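Local coordinates for Ras GTPase-activating-like protein IQGAP2 (Homo sapiens, PDB 5CJP) that carries a domain of the Ras GTPase-activator family and, like other IQGAPs, probably binds GTP-loaded Rho-type GTPases without speeding their hydrolysis, at residues K42-D45 with T46-T50; M96-S99 with F100-A104. All coordinates share one frame; numbering follows the deposited sequence.

Contact 1: K42-D45 with T46-T50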
loop_
_atom_site.group_PDB
_atom_site.type_symbol
_atom_site.label_atom_id
_atom_site.label_comp_id
_atom_site.label_asym_id
_atom_site.label_seq_id
_atom_site.Cartn_x
_atom_site.Cartn_y
_atom_site.Cartn_z
ATOM N N LYS E 42 -15.043 15.624 7.810
ATOM C CA LYS E 42 -13.962 14.701 8.145
ATOM C C LYS E 42 -14.197 13.253 7.735
ATOM O O LYS E 42 -13.352 12.385 7.977
ATOM C CB LYS E 42 -13.673 14.768 9.645
ATOM C CG LYS E 42 -14.865 14.403 10.491
ATOM C CD LYS E 42 -14.676 14.839 11.915
ATOM C CE LYS E 42 -15.934 14.603 12.708
ATOM N NZ LYS E 42 -15.886 15.314 14.012
ATOM N N PHE E 43 -15.341 12.990 7.120
ATOM C CA PHE E 43 -15.636 11.639 6.669
ATOM C C PHE E 43 -15.812 11.598 5.158
ATOM O O PHE E 43 -15.769 10.535 4.564
ATOM C CB PHE E 43 -16.918 11.118 7.322
ATOM C CG PHE E 43 -16.786 10.861 8.783
ATOM C CD1 PHE E 43 -15.880 9.916 9.261
ATOM C CD2 PHE E 43 -17.538 11.596 9.696
ATOM C CE1 PHE E 43 -15.721 9.711 10.619
ATOM C CE2 PHE E 43 -17.383 11.396 11.060
ATOM C CZ PHE E 43 -16.471 10.451 11.521
ATOM N N MET E 44 -16.001 12.757 4.547
ATOM C CA MET E 44 -16.231 12.845 3.110
ATOM C C MET E 44 -15.231 12.066 2.242
ATOM O O MET E 44 -15.609 11.151 1.509
ATOM C CB MET E 44 -16.276 14.323 2.693
ATOM C CG MET E 44 -17.141 14.628 1.466
ATOM S SD MET E 44 -18.849 14.004 1.577
ATOM C CE MET E 44 -19.441 14.879 3.020
ATOM N N ASP E 45 -13.955 12.407 2.325
ATOM C CA ASP E 45 -12.968 11.709 1.519
ATOM C C ASP E 45 -12.970 10.201 1.712
ATOM O O ASP E 45 -13.106 9.432 0.750
ATOM C CB ASP E 45 -11.577 12.252 1.818
ATOM C CG ASP E 45 -11.304 13.581 1.131
ATOM O OD1 ASP E 45 -12.263 14.316 0.807
ATOM O OD2 ASP E 45 -10.113 13.896 0.927
ATOM N N THR E 46 -12.835 9.769 2.956
ATOM C CA THR E 46 -12.769 8.347 3.237
ATOM C C THR E 46 -14.008 7.556 2.819
ATOM O O THR E 46 -13.897 6.412 2.391
ATOM C CB THR E 46 -12.416 8.135 4.718
ATOM O OG1 THR E 46 -13.499 7.485 5.387
ATOM C CG2 THR E 46 -12.126 9.495 5.376
ATOM N N VAL E 47 -15.187 8.150 2.902
ATOM C CA VAL E 47 -16.373 7.412 2.473
ATOM C C VAL E 47 -16.457 7.398 0.948
ATOM O O VAL E 47 -16.797 6.379 0.333
ATOM C CB VAL E 47 -17.675 8.018 3.046
ATOM C CG1 VAL E 47 -17.590 8.085 4.568
ATOM C CG2 VAL E 47 -17.914 9.398 2.470
ATOM N N ILE E 48 -16.133 8.537 0.342
ATOM C CA ILE E 48 -16.172 8.641 -1.103
ATOM C C ILE E 48 -15.205 7.619 -1.680
ATOM O O ILE E 48 -15.539 6.890 -2.637
ATOM C CB ILE E 48 -15.756 10.026 -1.567
ATOM C CG1 ILE E 48 -16.739 11.078 -1.030
ATOM C CG2 ILE E 48 -15.660 10.056 -3.068
ATOM C CD1 ILE E 48 -18.082 10.954 -1.585
ATOM N N PHE E 49 -14.012 7.546 -1.084
ATOM C CA PHE E 49 -12.992 6.609 -1.561
ATOM C C PHE E 49 -13.532 5.189 -1.575
ATOM O O PHE E 49 -13.242 4.407 -2.478
ATOM C CB PHE E 49 -11.739 6.667 -0.681
ATOM C CG PHE E 49 -10.604 5.846 -1.210
ATOM C CD1 PHE E 49 -9.904 6.251 -2.350
ATOM C CD2 PHE E 49 -10.273 4.622 -0.627
ATOM C CE1 PHE E 49 -8.890 5.438 -2.908
ATOM C CE2 PHE E 49 -9.262 3.806 -1.181
ATOM C CZ PHE E 49 -8.577 4.218 -2.320
ATOM N N THR E 50 -14.325 4.864 -0.565
ATOM C CA THR E 50 -14.905 3.548 -0.451
ATOM C C THR E 50 -16.012 3.373 -1.460
ATOM O O THR E 50 -16.125 2.317 -2.085
ATOM C CB THR E 50 -15.450 3.342 0.942
ATOM O OG1 THR E 50 -14.380 3.521 1.868
ATOM C CG2 THR E 50 -16.030 1.940 1.095
#

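Contact 2: M96-S99 with F100-A104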
loop_
_atom_site.group_PDB
_atom_site.type_symbol
_atom_site.label_atom_id
_atom_site.label_comp_id
_atom_site.label_asym_id
_atom_site.label_seq_id
_atom_site.Cartn_x
_atom_site.Cartn_y
_atom_site.Cartn_z
ATOM N N MET E 96 -21.454 15.445 -1.745
ATOM C CA MET E 96 -21.015 14.087 -2.016
ATOM C C MET E 96 -21.295 13.718 -3.464
ATOM O O MET E 96 -20.481 13.060 -4.126
ATOM C CB MET E 96 -21.723 13.120 -1.074
ATOM C CG MET E 96 -21.275 11.681 -1.224
ATOM S SD MET E 96 -21.738 10.743 0.237
ATOM C CE MET E 96 -22.475 9.441 -0.528
ATOM N N VAL E 97 -22.450 14.152 -3.956
ATOM C CA VAL E 97 -22.824 13.871 -5.328
ATOM C C VAL E 97 -21.775 14.442 -6.248
ATOM O O VAL E 97 -21.372 13.787 -7.202
ATOM C CB VAL E 97 -24.192 14.490 -5.684
ATOM C CG1 VAL E 97 -24.345 14.598 -7.213
ATOM C CG2 VAL E 97 -25.296 13.629 -5.102
ATOM N N VAL E 98 -21.337 15.663 -5.957
ATOM C CA VAL E 98 -20.327 16.320 -6.774
ATOM C C VAL E 98 -18.959 15.663 -6.716
ATOM O O VAL E 98 -18.353 15.444 -7.751
ATOM C CB VAL E 98 -20.178 17.804 -6.394
ATOM C CG1 VAL E 98 -18.926 18.401 -7.041
ATOM C CG2 VAL E 98 -21.417 18.558 -6.842
ATOM N N SER E 99 -18.470 15.351 -5.518
ATOM C CA SER E 99 -17.161 14.714 -5.377
ATOM C C SER E 99 -17.148 13.347 -6.014
ATOM O O SER E 99 -16.258 13.019 -6.781
ATOM C CB SER E 99 -16.772 14.546 -3.906
ATOM O OG SER E 99 -16.578 15.787 -3.255
ATOM N N PHE E 100 -18.145 12.540 -5.692
ATOM C CA PHE E 100 -18.206 11.201 -6.240
ATOM C C PHE E 100 -18.172 11.192 -7.755
ATOM O O PHE E 100 -17.604 10.292 -8.358
ATOM C CB PHE E 100 -19.458 10.477 -5.756
ATOM C CG PHE E 100 -19.580 9.092 -6.300
ATOM C CD1 PHE E 100 -18.780 8.067 -5.805
ATOM C CD2 PHE E 100 -20.444 8.822 -7.377
ATOM C CE1 PHE E 100 -18.831 6.795 -6.369
ATOM C CE2 PHE E 100 -20.500 7.549 -7.955
ATOM C CZ PHE E 100 -19.697 6.538 -7.450
ATOM N N ASN E 101 -18.773 12.194 -8.380
ATOM C CA ASN E 101 -18.776 12.238 -9.831
ATOM C C ASN E 101 -17.477 12.762 -10.442
ATOM O O ASN E 101 -17.243 12.620 -11.640
ATOM C CB ASN E 101 -19.992 13.037 -10.321
ATOM C CG ASN E 101 -21.259 12.179 -10.379
ATOM O OD1 ASN E 101 -21.361 11.273 -11.198
ATOM N ND2 ASN E 101 -22.204 12.446 -9.501
ATOM N N ARG E 102 -16.620 13.343 -9.615
ATOM C CA ARG E 102 -15.345 13.857 -10.104
ATOM C C ARG E 102 -14.336 12.746 -10.329
ATOM O O ARG E 102 -13.690 12.682 -11.379
ATOM C CB ARG E 102 -14.738 14.864 -9.120
ATOM C CG ARG E 102 -15.145 16.283 -9.375
ATOM C CD ARG E 102 -14.566 17.251 -8.352
ATOM N NE ARG E 102 -15.101 18.585 -8.597
ATOM C CZ ARG E 102 -15.540 19.392 -7.638
ATOM N NH1 ARG E 102 -15.497 19.008 -6.362
ATOM N NH2 ARG E 102 -16.072 20.560 -7.960
ATOM N N GLY E 103 -14.200 11.869 -9.341
ATOM C CA GLY E 103 -13.227 10.806 -9.463
ATOM C C GLY E 103 -13.738 9.401 -9.302
ATOM O O GLY E 103 -13.080 8.581 -8.661
ATOM N N ALA E 104 -14.899 9.122 -9.889
ATOM C CA ALA E 104 -15.503 7.796 -9.831
ATOM C C ALA E 104 -14.667 6.802 -10.641
ATOM O O ALA E 104 -13.478 6.638 -10.398
ATOM C CB ALA E 104 -16.942 7.849 -10.360
#

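Contact 1: K42-D45 with T46-T50
F43 with V47, M44 with I48 and D45 with F49 make successive i to i+4 contacts along one alpha-helix, 37-54, which is kinked where the N atoms of K42 and F43 make no bond to the turn before. V47 N gives its hydrogen to F43 O over 3.0 Å. F49 N does the same to D45 O, at 2.8 Å and with an N-H...O angle of 163°. The intervening bond, I48 N to M44 O, is less certain, since M44 O sits too close to a neighbour in the model.

On the buried side the chains are apolar. F43 CB lies 4.2 Å from V47 CG1, and M44 CG lies 4.4 Å from I48 CG1. Phenylalanine, methionine, valine and isoleucine suit this side because it is buried against I32 and L28 of helix 25-34 and M96 of helix 92-102. The F43 ring turns away from the rest of the turn, and K42 CG lies 3.9 Å above one of its faces, near the rim. K42 itself extends so that NZ donates to S372 O of the second subunit, a use of a long flexible amine at a subunit boundary.

Threonine fits position 50 because its hydroxyl can turn back on the helix. With OG1 anti to the carbonyl carbon (chi1 -58°), T50 OG1 donates to T46 O over 3.0 Å, nearly in line with the carbonyl bond.

Contact 2: M96-S99 with F100-A104
The flat guanidinium of R102 carries V98 CG1 on one face, 3.4 Å above the plane and offset toward the rim, with R102 NH1 the nearest nitrogen at 3.5 Å. The two side chains run side by side at the C-terminal end of helix 92-102, in the Ras GTPase-activator family region. Arginine is long enough to lie along the branched V98 and still deliver NH2 to Y237 O, where it is hydrogen-bonded. The F100 ring has A104 CB over one face, again near the rim.

Asparagine suits position 101 because its short amide can reach the preceding turn. With chi1 at -83°, N101 ND2 donates to V97 O over 2.8 Å, and N101 N reaches the same oxygen over 3.3 Å. The two donors come from opposite faces of the carbonyl plane, so V97 O is gripped twice. V97 CG1 packs alongside ND2. A leucine here would probably leave V97 O without its closer donor, with only the backbone N-H of the two remaining.

The helix tightens as it ends: R102 N bonds S99 O at 2.9 Å, a three-residue step made from above the carbonyl plane, and G103 N adds a weak bond to the same oxygen.

Along this helix, M96 and F100 lie against L64 of helix 58-79 and L51 of helix 37-54, with V97 on F68, while R102 rests on loop residue F248.

Contacts 1 and 2 lie one after the other in the sequence, yet they face each other as two helices packed together, their centres about 11 Å apart. M96 of contact 2 packs against M44 and I48 of contact 1, its CB 4.0 Å from M44 SD; I48 CG2 also approaches F100 CA at 4.2 Å. Flexible methionines and a branched isoleucine suit such an apolar seam. Neither contact forms the GTP pocket, which includes N57, R59, E60 and Y326. The side chains of F49 and F100 are about 12 and 13 Å from a bound GTP, too far to touch it, so both contacts are packing within the helical scaffold.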